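DUTPase (Staphylococcus phage 11, PDB 4GV8) hydrolyses dUTP to dUMP and pyrophosphate, keeping uracil out of DNA, and is a moonlighting phage enzyme with a further role beyond this catalysis. Local coordinates at the interface of chains A and B. Residues are numbered along the deposited sequence; one frame, centred on the assembly and turned at random. Chains: chain A/B, DUTPase.

Contact 1: the interface of chains A and B. Residues chain A 6-7, 9, 16; chain B 147-150.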
loop_
_atom_site.group_PDB
_atom_site.type_symbol
_atom_site.label_atom_id
_atom_site.label_comp_id
_atom_site.label_asym_id
_atom_site.label_seq_id
_atom_site.Cartn_x
_atom_site.Cartn_y
_atom_site.Cartn_z
ATOM N N GLN A 6 -2.760 6.531 -24.386
ATOM C CA GLN A 6 -1.530 6.994 -25.059
ATOM C C GLN A 6 -0.360 6.895 -24.082
ATOM O O GLN A 6 -0.515 7.219 -22.872
ATOM C CB GLN A 6 -1.660 8.443 -25.571
ATOM C CG GLN A 6 -2.910 8.742 -26.415
ATOM C CD GLN A 6 -3.078 10.240 -26.592
ATOM O OE1 GLN A 6 -2.332 10.880 -27.311
ATOM N NE2 GLN A 6 -4.017 10.805 -25.893
ATOM N N VAL A 7 0.775 6.451 -24.634
ATOM C CA VAL A 7 2.036 6.242 -23.935
ATOM C C VAL A 7 3.118 6.928 -24.734
ATOM O O VAL A 7 3.203 6.719 -25.964
ATOM C CB VAL A 7 2.392 4.725 -23.818
ATOM C CG1 VAL A 7 3.713 4.570 -23.088
ATOM C CG2 VAL A 7 1.265 3.948 -23.134
ATOM N N LEU A 9 7.334 7.253 -24.944
ATOM C CA LEU A 9 8.603 6.688 -24.464
ATOM C C LEU A 9 9.526 7.885 -24.416
ATOM O O LEU A 9 9.571 8.632 -25.368
ATOM C CB LEU A 9 9.104 5.533 -25.360
ATOM C CG LEU A 9 8.102 4.379 -25.512
ATOM C CD1 LEU A 9 8.655 3.276 -26.433
ATOM C CD2 LEU A 9 7.718 3.862 -24.114
ATOM N N MET A 16 7.583 0.105 -23.729
ATOM C CA MET A 16 6.142 0.089 -23.590
ATOM C C MET A 16 5.654 -0.720 -22.376
ATOM O O MET A 16 6.076 -1.822 -22.152
ATOM C CB MET A 16 5.434 -0.436 -24.892
ATOM C CG MET A 16 5.413 0.539 -26.056
ATOM S SD MET A 16 4.420 2.040 -25.818
ATOM C CE MET A 16 2.808 1.246 -25.820
ATOM N N LEU B 147 -3.078 -0.042 -25.891
ATOM C CA LEU B 147 -2.101 1.023 -25.736
ATOM C C LEU B 147 -1.738 1.548 -27.146
ATOM O O LEU B 147 -1.630 0.748 -28.097
ATOM C CB LEU B 147 -0.838 0.474 -25.013
ATOM C CG LEU B 147 -0.901 -0.055 -23.575
ATOM C CD1 LEU B 147 0.512 -0.372 -23.085
ATOM C CD2 LEU B 147 -1.594 0.956 -22.669
ATOM N N LYS B 148 -1.582 2.876 -27.270
ATOM C CA LYS B 148 -1.041 3.532 -28.477
ATOM C C LYS B 148 0.171 4.363 -28.075
ATOM O O LYS B 148 0.051 5.291 -27.299
ATOM C CB LYS B 148 -2.083 4.448 -29.185
ATOM N N GLN B 149 1.340 4.003 -28.593
ATOM C CA GLN B 149 2.530 4.835 -28.483
ATOM C C GLN B 149 2.361 6.097 -29.341
ATOM O O GLN B 149 1.983 6.002 -30.509
ATOM C CB GLN B 149 3.791 4.084 -28.942
ATOM C CG GLN B 149 5.071 4.887 -28.681
ATOM C CD GLN B 149 6.315 4.149 -29.070
ATOM O OE1 GLN B 149 6.274 2.969 -29.453
ATOM N NE2 GLN B 149 7.443 4.830 -28.947
ATOM N N VAL B 150 2.674 7.250 -28.759
ATOM C CA VAL B 150 2.568 8.549 -29.420
ATOM C C VAL B 150 3.846 9.334 -29.172
ATOM O O VAL B 150 4.587 9.077 -28.204
ATOM C CB VAL B 150 1.345 9.341 -28.899
ATOM C CG1 VAL B 150 0.049 8.585 -29.211
ATOM C CG2 VAL B 150 1.483 9.659 -27.396
HETATM O O HOH W 1 6.946 7.695 -27.814
#

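Contact 2: the interface of chains A and B. Residues chain A 19, 22-25, 27; chain B 55, 142-145.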
loop_
_atom_site.group_PDB
_atom_site.type_symbol
_atom_site.label_atom_id
_atom_site.label_comp_id
_atom_site.label_asym_id
_atom_site.label_seq_id
_atom_site.Cartn_x
_atom_site.Cartn_y
_atom_site.Cartn_z
ATOM N N ARG A 19 0.714 -5.726 -21.022
ATOM C CA ARG A 19 -0.251 -6.640 -20.458
ATOM C C ARG A 19 0.267 -8.106 -20.688
ATOM O O ARG A 19 0.386 -8.553 -21.812
ATOM C CB ARG A 19 -1.609 -6.428 -21.115
ATOM C CG ARG A 19 -2.763 -6.633 -20.156
ATOM C CD ARG A 19 -4.055 -6.616 -20.939
ATOM N NE ARG A 19 -5.197 -6.932 -20.112
ATOM C CZ ARG A 19 -6.452 -6.947 -20.561
ATOM N NH1 ARG A 19 -6.685 -6.699 -21.848
ATOM N NH2 ARG A 19 -7.480 -7.222 -19.738
ATOM N N LYS A 22 -4.073 -12.359 -21.208
ATOM C CA LYS A 22 -5.241 -11.775 -21.884
ATOM C C LYS A 22 -6.173 -10.924 -20.990
ATOM O O LYS A 22 -6.693 -9.907 -21.452
ATOM C CB LYS A 22 -6.092 -12.849 -22.643
ATOM N N THR A 23 -6.442 -11.359 -19.757
ATOM C CA THR A 23 -7.466 -10.695 -18.883
ATOM C C THR A 23 -6.852 -10.052 -17.609
ATOM O O THR A 23 -7.579 -9.707 -16.667
ATOM C CB THR A 23 -8.595 -11.693 -18.479
ATOM O OG1 THR A 23 -8.038 -12.798 -17.722
ATOM C CG2 THR A 23 -9.308 -12.224 -19.715
ATOM N N ASP A 24 -5.521 -9.903 -17.593
ATOM C CA ASP A 24 -4.837 -9.187 -16.537
ATOM C C ASP A 24 -5.406 -7.755 -16.330
ATOM O O ASP A 24 -5.813 -7.087 -17.278
ATOM C CB ASP A 24 -3.306 -9.153 -16.788
ATOM C CG ASP A 24 -2.625 -10.437 -16.359
ATOM O OD1 ASP A 24 -3.334 -11.381 -15.910
ATOM O OD2 ASP A 24 -1.395 -10.548 -16.477
ATOM N N ALA A 25 -5.470 -7.346 -15.053
ATOM C CA ALA A 25 -5.967 -6.027 -14.640
ATOM C C ALA A 25 -5.125 -4.903 -15.226
ATOM O O ALA A 25 -5.673 -3.963 -15.803
ATOM C CB ALA A 25 -6.003 -5.936 -13.132
ATOM N N TYR A 27 -0.817 -3.379 -16.527
ATOM C CA TYR A 27 0.264 -3.344 -17.490
ATOM C C TYR A 27 1.520 -3.304 -16.643
ATOM O O TYR A 27 1.650 -2.493 -15.743
ATOM C CB TYR A 27 0.208 -2.106 -18.414
ATOM C CG TYR A 27 -1.148 -1.854 -19.021
ATOM C CD1 TYR A 27 -1.463 -2.306 -20.308
ATOM C CD2 TYR A 27 -2.154 -1.201 -18.275
ATOM C CE1 TYR A 27 -2.719 -2.126 -20.839
ATOM C CE2 TYR A 27 -3.425 -1.001 -18.804
ATOM C CZ TYR A 27 -3.686 -1.469 -20.092
ATOM O OH TYR A 27 -4.926 -1.281 -20.618
ATOM N N GLU B 55 -13.784 -10.459 -15.810
ATOM C CA GLU B 55 -13.039 -9.517 -16.597
ATOM C C GLU B 55 -13.645 -8.106 -16.425
ATOM O O GLU B 55 -14.859 -7.944 -16.303
ATOM C CB GLU B 55 -13.006 -9.972 -18.066
ATOM C CG GLU B 55 -11.904 -9.252 -18.853
ATOM C CD GLU B 55 -11.837 -9.603 -20.340
ATOM O OE1 GLU B 55 -12.559 -10.550 -20.789
ATOM O OE2 GLU B 55 -11.043 -8.903 -21.032
ATOM N N ILE B 142 -12.197 -1.882 -13.518
ATOM C CA ILE B 142 -10.973 -1.392 -14.135
ATOM C C ILE B 142 -11.203 -1.026 -15.590
ATOM O O ILE B 142 -12.215 -1.387 -16.173
ATOM C CB ILE B 142 -9.804 -2.390 -14.028
ATOM C CG1 ILE B 142 -10.209 -3.775 -14.590
ATOM C CG2 ILE B 142 -9.339 -2.446 -12.583
ATOM C CD1 ILE B 142 -9.123 -4.807 -14.656
ATOM N N TRP B 143 -10.224 -0.318 -16.137
ATOM C CA TRP B 143 -10.167 0.044 -17.498
ATOM C C TRP B 143 -8.890 -0.510 -18.022
ATOM O O TRP B 143 -7.791 -0.210 -17.483
ATOM C CB TRP B 143 -10.206 1.573 -17.595
ATOM C CG TRP B 143 -10.231 2.121 -18.991
ATOM C CD1 TRP B 143 -11.174 1.873 -19.977
ATOM C CD2 TRP B 143 -9.303 3.121 -19.595
ATOM N NE1 TRP B 143 -10.874 2.568 -21.111
ATOM C CE2 TRP B 143 -9.787 3.352 -20.949
ATOM C CE3 TRP B 143 -8.137 3.781 -19.169
ATOM C CZ2 TRP B 143 -9.129 4.219 -21.842
ATOM C CZ3 TRP B 143 -7.480 4.643 -20.072
ATOM C CH2 TRP B 143 -7.974 4.855 -21.380
ATOM N N THR B 144 -9.008 -1.338 -19.074
ATOM C CA THR B 144 -7.859 -2.021 -19.631
ATOM C C THR B 144 -7.874 -1.797 -21.160
ATOM O O THR B 144 -8.027 -2.762 -21.933
ATOM C CB THR B 144 -7.855 -3.555 -19.340
ATOM O OG1 THR B 144 -8.928 -4.147 -20.081
ATOM C CG2 THR B 144 -8.083 -3.856 -17.839
ATOM N N PRO B 145 -7.674 -0.546 -21.580
ATOM C CA PRO B 145 -7.586 -0.197 -23.007
ATOM C C PRO B 145 -6.404 -0.844 -23.780
ATOM O O PRO B 145 -5.443 -1.363 -23.219
ATOM C CB PRO B 145 -7.400 1.321 -22.956
ATOM C CG PRO B 145 -6.623 1.541 -21.701
ATOM C CD PRO B 145 -7.265 0.592 -20.720
HETATM O O HOH W 2 -5.824 -1.209 -15.919
#

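Contact 1: the interface of chains A and B
B:Gln149 lies across A:Leu9 at about a right angle, its terminal amide set against the isobutyl tip. The closest carbon pair is A:Leu9 CD1 and B:Gln149 CD, 3.6 Å apart, so the flat amide packs on a methyl branch while its nitrogen, NE2, meets a water. B:Gln149 reaches this place with CG anti to the backbone N (chi1 -173°) and an extended chain beyond. On the way its aliphatic part passes A:Met16 obliquely, with B:Gln149 CB 3.8 Å from the thioether sulfur, A:Met16 SD.

A:Met16 is folded where B:Gln149 is extended. Its chain is bent at both chi2 (-66°) and chi3 (-69°), which turns the terminal methyl toward the neighbouring leucine: A:Met16 CE stands 3.8 Å from B:Leu147 CB, and the two side chains lie alongside, pointing opposite ways. The bent methionine thus serves two alternate residues of the same strand, sulfur to one and methyl to the other. A:Gln6, by contrast, rests its CB against the isopropyl group of B:Val150, 3.8 Å from CG2.

These side chains flank a backbone seam. Strand 146-149 of chain B runs parallel to strand 4-9 of chain A, and A:Val7 bonds on both sides of B:Gln149: A:Val7 N donates to B:Lys148 O (3.0 Å), and B:Val150 N donates to A:Val7 O (2.9 Å). A water extends the seam, linking A:Leu9 N, the amide nitrogen B:Gln149 NE2 (3.1 Å from the water) and B:Val150 O; this ties the rotation of the glutamine amide to the backbones of both subunits.

The patch illustrates sheet extension between subunits: strand 4-9 of one copy is joined by the C-terminal strand of another, as expected of the strand exchange of trimeric dUTPases, and this fastens the trimer.

Contact 2: the interface of chains A and B
A:Tyr27 meets B:Pro145 tip to backbone: the phenol OH donates to B:Pro145 O at 2.7 Å, lying in the carbonyl plane on a lone pair. Its chi1 of -48°, with CG anti to the carbonyl carbon, aims the hydroxyl at chain B.

One residue back along chain B, B:Thr144 covers one face of the A:Arg19 guanidinium, its CB offset toward the rim and 3.9 Å from A:Arg19 CZ. This is packing over a flat cation. B:Ile142 then presses its terminal methyl, CD1, onto A:Ala25, 3.4 Å from CA, and A:Thr23 CG2 sits 3.7 Å from the carboxylate carbon B:Glu55 CD, the two side chains crossing nearly at right angles. A water joins A:Ala25 O to B:Trp143 O, bridging two backbone carbonyls.

The second shell fixes the arginine. A:Arg19 NE (2.9 Å) and NH2 (3.0 Å) both donate side-on to A:Asp24 O, which lies close to the guanidinium plane, while A:Lys22 O sits over the centre of the face opposite B:Thr144. The loop therefore fixes the tilt and rotation of the planar group, presenting its other face to B:Thr144. B:Glu55 OE2 comes within 4.1 Å of A:Arg19 NH2, too far for a salt bridge, though the opposite charges may attract. Within chain B, B:Pro145 CD rests over the centre of the B:Trp143 ring, which should help steady the proline whose carbonyl A:Tyr27 reads.

The patch docks the segment leading into the C-terminal strand against a neighbouring subunit, stabilising the trimer expected for this dUTPase family.

About 16 Å separates the centres of contact 1 and contact 2. They share no residue, yet on chain B they follow one another along a single stretch of sequence: 142-145 belongs to contact 2, and 147-150, which takes in most of strand 146-149, to contact 1. On chain A the loop carrying A:Met16 and A:Arg19 serves both. Along the sequence, a stretch held largely by side-chain packing gives way to one added to a neighbour's sheet. Because the whole interface is not an exact two-fold, the two subunits contribute different surfaces, consistent with a cyclic arrangement of the three copies in the assembly.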